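Local coordinates for probable uracil-DNA glycosylase (Acanthamoeba polyphaga mimivirus, PDB 5X55), which is probably a viral DNA glycosylase of the uracil-DNA glycosylase superfamily, built around a four-stranded parallel beta-sheet, at residues A[121-126]-A[150-155]. Residues are numbered along the deposited sequence.
Sequences CKVNLK and LESKLS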
ATOM      1  N   CYS A 121      23.679  -6.368  -9.622  1.00 41.96           N
ATOM      2  CA  CYS A 121      23.246  -5.356  -8.658  1.00 38.68           C
ATOM      3  C   CYS A 121      23.029  -3.995  -9.308  1.00 34.04           C
ATOM      4  O   CYS A 121      23.141  -2.963  -8.658  1.00 33.55           O
ATOM      5  CB  CYS A 121      24.226  -5.254  -7.490  1.00 37.58           C
ATOM      6  SG  CYS A 121      24.570  -6.898  -6.802  1.00 41.77           S
ATOM      7  N   LYS A 122      22.673  -3.988 -10.586  1.00 36.41           N
ATOM      8  CA  LYS A 122      22.449  -2.750 -11.335  1.00 36.23           C
ATOM      9  C   LYS A 122      20.985  -2.314 -11.221  1.00 34.34           C
ATOM     10  O   LYS A 122      20.239  -2.289 -12.206  1.00 35.80           O
ATOM     11  CB  LYS A 122      22.854  -2.969 -12.789  1.00 37.30           C
ATOM     12  CG  LYS A 122      22.181  -4.232 -13.306  1.00 43.28           C
ATOM     13  CD  LYS A 122      22.954  -5.045 -14.303  1.00 47.99           C
ATOM     14  CE  LYS A 122      22.406  -6.436 -14.176  1.00 44.62           C
ATOM     15  NZ  LYS A 122      22.268  -6.629 -12.728  1.00 34.37           N
ATOM     16  N   VAL A 123      20.575  -1.970  -9.990  1.00 37.21           N
ATOM     17  CA  VAL A 123      19.156  -1.711  -9.712  1.00 34.02           C
ATOM     18  C   VAL A 123      18.639  -0.585 -10.591  1.00 28.38           C
ATOM     19  O   VAL A 123      19.229   0.499 -10.669  1.00 34.79           O
ATOM     20  CB  VAL A 123      18.922  -1.391  -8.227  1.00 29.62           C
ATOM     21  CG1 VAL A 123      17.518  -0.786  -8.034  1.00 26.45           C
ATOM     22  CG2 VAL A 123      19.046  -2.639  -7.406  1.00 24.75           C
ATOM     23  N   ASN A 124      17.524  -0.842 -11.259  1.00 28.31           N
ATOM     24  CA  ASN A 124      16.934   0.103 -12.198  1.00 24.89           C
ATOM     25  C   ASN A 124      15.429   0.077 -11.951  1.00 20.37           C
ATOM     26  O   ASN A 124      14.703  -0.717 -12.555  1.00 24.63           O
ATOM     27  CB  ASN A 124      17.301  -0.286 -13.620  1.00 26.21           C
ATOM     28  CG  ASN A 124      16.865   0.728 -14.639  1.00 23.88           C
ATOM     29  OD1 ASN A 124      15.933   1.499 -14.415  1.00 29.55           O
ATOM     30  ND2 ASN A 124      17.512   0.706 -15.795  1.00 26.66           N
ATOM     31  N   LEU A 125      14.964   0.969 -11.078  1.00 22.77           N
ATOM     32  CA  LEU A 125      13.561   0.947 -10.656  1.00 21.36           C
ATOM     33  C   LEU A 125      12.601   1.243 -11.805  1.00 22.77           C
ATOM     34  O   LEU A 125      11.486   0.697 -11.826  1.00 21.13           O
ATOM     35  CB  LEU A 125      13.336   1.944  -9.518  1.00 20.56           C
ATOM     36  CG  LEU A 125      14.032   1.674  -8.183  1.00 19.18           C
ATOM     37  CD1 LEU A 125      13.786   2.811  -7.163  1.00 21.94           C
ATOM     38  CD2 LEU A 125      13.606   0.351  -7.609  1.00 15.04           C
ATOM     39  N   LYS A 126      13.008   2.089 -12.762  1.00 23.11           N
ATOM     40  CA  LYS A 126      12.136   2.429 -13.891  1.00 24.75           C
ATOM     41  C   LYS A 126      11.675   1.188 -14.660  1.00 22.53           C
ATOM     42  O   LYS A 126      10.521   1.118 -15.101  1.00 24.31           O
ATOM     43  CB  LYS A 126      12.853   3.410 -14.821  1.00 29.91           C
ATOM     44  CG  LYS A 126      12.213   3.560 -16.197  1.00 24.81           C
ATOM     45  CD  LYS A 126      10.897   4.324 -16.166  1.00 30.90           C
ATOM     46  CE  LYS A 126       9.926   3.808 -17.242  1.00 35.93           C
ATOM     47  NZ  LYS A 126      10.472   3.833 -18.645  1.00 28.29           N
ATOM     48  N   LEU A 150      18.599   6.546  -3.651  1.00 28.59           N
ATOM     49  CA  LEU A 150      17.713   5.403  -3.446  1.00 21.68           C
ATOM     50  C   LEU A 150      18.195   4.188  -4.237  1.00 23.95           C
ATOM     51  O   LEU A 150      18.362   3.083  -3.689  1.00 23.51           O
ATOM     52  CB  LEU A 150      16.292   5.807  -3.840  1.00 20.31           C
ATOM     53  CG  LEU A 150      15.236   4.715  -3.982  1.00 22.20           C
ATOM     54  CD1 LEU A 150      15.017   4.059  -2.657  1.00 21.70           C
ATOM     55  CD2 LEU A 150      13.927   5.302  -4.530  1.00 21.22           C
ATOM     56  N   GLU A 151      18.473   4.380  -5.528  1.00 25.17           N
ATOM     57  CA  GLU A 151      18.959   3.236  -6.302  1.00 27.69           C
ATOM     58  C   GLU A 151      20.321   2.750  -5.806  1.00 26.60           C
ATOM     59  O   GLU A 151      20.616   1.547  -5.882  1.00 28.89           O
ATOM     60  CB  GLU A 151      18.991   3.589  -7.786  1.00 25.83           C
ATOM     61  CG  GLU A 151      17.587   3.592  -8.412  1.00 26.71           C
ATOM     62  CD  GLU A 151      17.625   3.713  -9.927  1.00 35.06           C
ATOM     63  OE1 GLU A 151      18.721   4.034 -10.441  1.00 35.11           O
ATOM     64  OE2 GLU A 151      16.583   3.479 -10.606  1.00 30.81           O
ATOM     65  N   SER A 152      21.133   3.656  -5.237  1.00 25.34           N
ATOM     66  CA  SER A 152      22.413   3.269  -4.643  1.00 29.04           C
ATOM     67  C   SER A 152      22.213   2.389  -3.424  1.00 24.95           C
ATOM     68  O   SER A 152      22.897   1.374  -3.267  1.00 32.13           O
ATOM     69  CB  SER A 152      23.232   4.508  -4.254  1.00 29.04           C
ATOM     70  OG  SER A 152      23.927   5.024  -5.369  1.00 38.08           O
ATOM     71  N   LYS A 153      21.300   2.779  -2.528  1.00 25.09           N
ATOM     72  CA  LYS A 153      21.071   1.982  -1.327  1.00 26.59           C
ATOM     73  C   LYS A 153      20.515   0.609  -1.676  1.00 27.45           C
ATOM     74  O   LYS A 153      20.960  -0.403  -1.113  1.00 29.61           O
ATOM     75  CB  LYS A 153      20.137   2.713  -0.372  1.00 27.42           C
ATOM     76  CG  LYS A 153      20.616   4.090  -0.004  1.00 32.14           C
ATOM     77  CD  LYS A 153      19.834   4.652   1.159  1.00 40.66           C
ATOM     78  CE  LYS A 153      19.746   6.167   1.063  1.00 35.06           C
ATOM     79  NZ  LYS A 153      18.582   6.670   1.854  1.00 41.18           N
ATOM     80  N   LEU A 154      19.555   0.546  -2.615  1.00 24.73           N
ATOM     81  CA  LEU A 154      19.030  -0.757  -3.019  1.00 23.44           C
ATOM     82  C   LEU A 154      20.137  -1.616  -3.631  1.00 22.24           C
ATOM     83  O   LEU A 154      20.236  -2.818  -3.343  1.00 22.55           O
ATOM     84  CB  LEU A 154      17.841  -0.587  -3.995  1.00 19.04           C
ATOM     85  CG  LEU A 154      16.631   0.207  -3.449  1.00 23.90           C
ATOM     86  CD1 LEU A 154      15.490   0.459  -4.472  1.00 18.90           C
ATOM     87  CD2 LEU A 154      16.062  -0.447  -2.186  1.00 18.23           C
ATOM     88  N   SER A 155      21.000  -1.013  -4.461  1.00 22.53           N
ATOM     89  CA  SER A 155      22.100  -1.782  -5.042  1.00 27.66           C
ATOM     90  C   SER A 155      23.042  -2.291  -3.960  1.00 29.20           C
ATOM     91  O   SER A 155      23.559  -3.411  -4.053  1.00 31.17           O
ATOM     92  CB  SER A 155      22.880  -0.940  -6.055  1.00 28.15           C
ATOM     93  OG  SER A 155      22.121  -0.679  -7.224  1.00 32.45           O
TER
HETATM   94  O   HOH W   1      21.775   1.195 -10.074  1.00 32.62           O
HETATM   95  O   HOH W   2      15.417   3.932 -12.740  1.00 29.82           O
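The loop segment 121-126, between helices 114-117 and 135-142, runs along one flank of helix 146-159 at residues 150-155. Glu151 spans the gap with chi1 m and chi2 t: its CA-to-CB bond points sideways, yet the stretched chain brings OE2 to the Leu125 amide, which donates a hydrogen bond (N to OE2 3.0 Å, 157° at the hydrogen). A water on Glu151 OE2 (2.5 Å) also reaches Asn124 OD1 and Lys126 N, both at 3.0 Å. Ser155, chi1 m, sets OG 2.9 Å from Cys121 O and 3.0 Å from Glu151 O, its own helix carbonyl; the single proton can serve either. Lys122 centres an inverse gamma turn, closed by a weak hydrogen bond from Val123 N to Cys121 O (3.1 Å), its CA-to-CB bond pointing away from the helix. The contact lies on the periphery of the UDG-like fold, its centre about 20 Å from the chain centre. Val123, its CA-to-CB bond toward the helix and chi1 t, rests CG1 on Leu154 CB at 4.1 Å. Leu125 (m, t) sets CD1 3.6 Å from Leu150 CD2, and both methyls pack on Leu154 CD1, CD2 the closer at 3.7 Å; Trp272 touches both helix leucines, Phe138 touches Leu125.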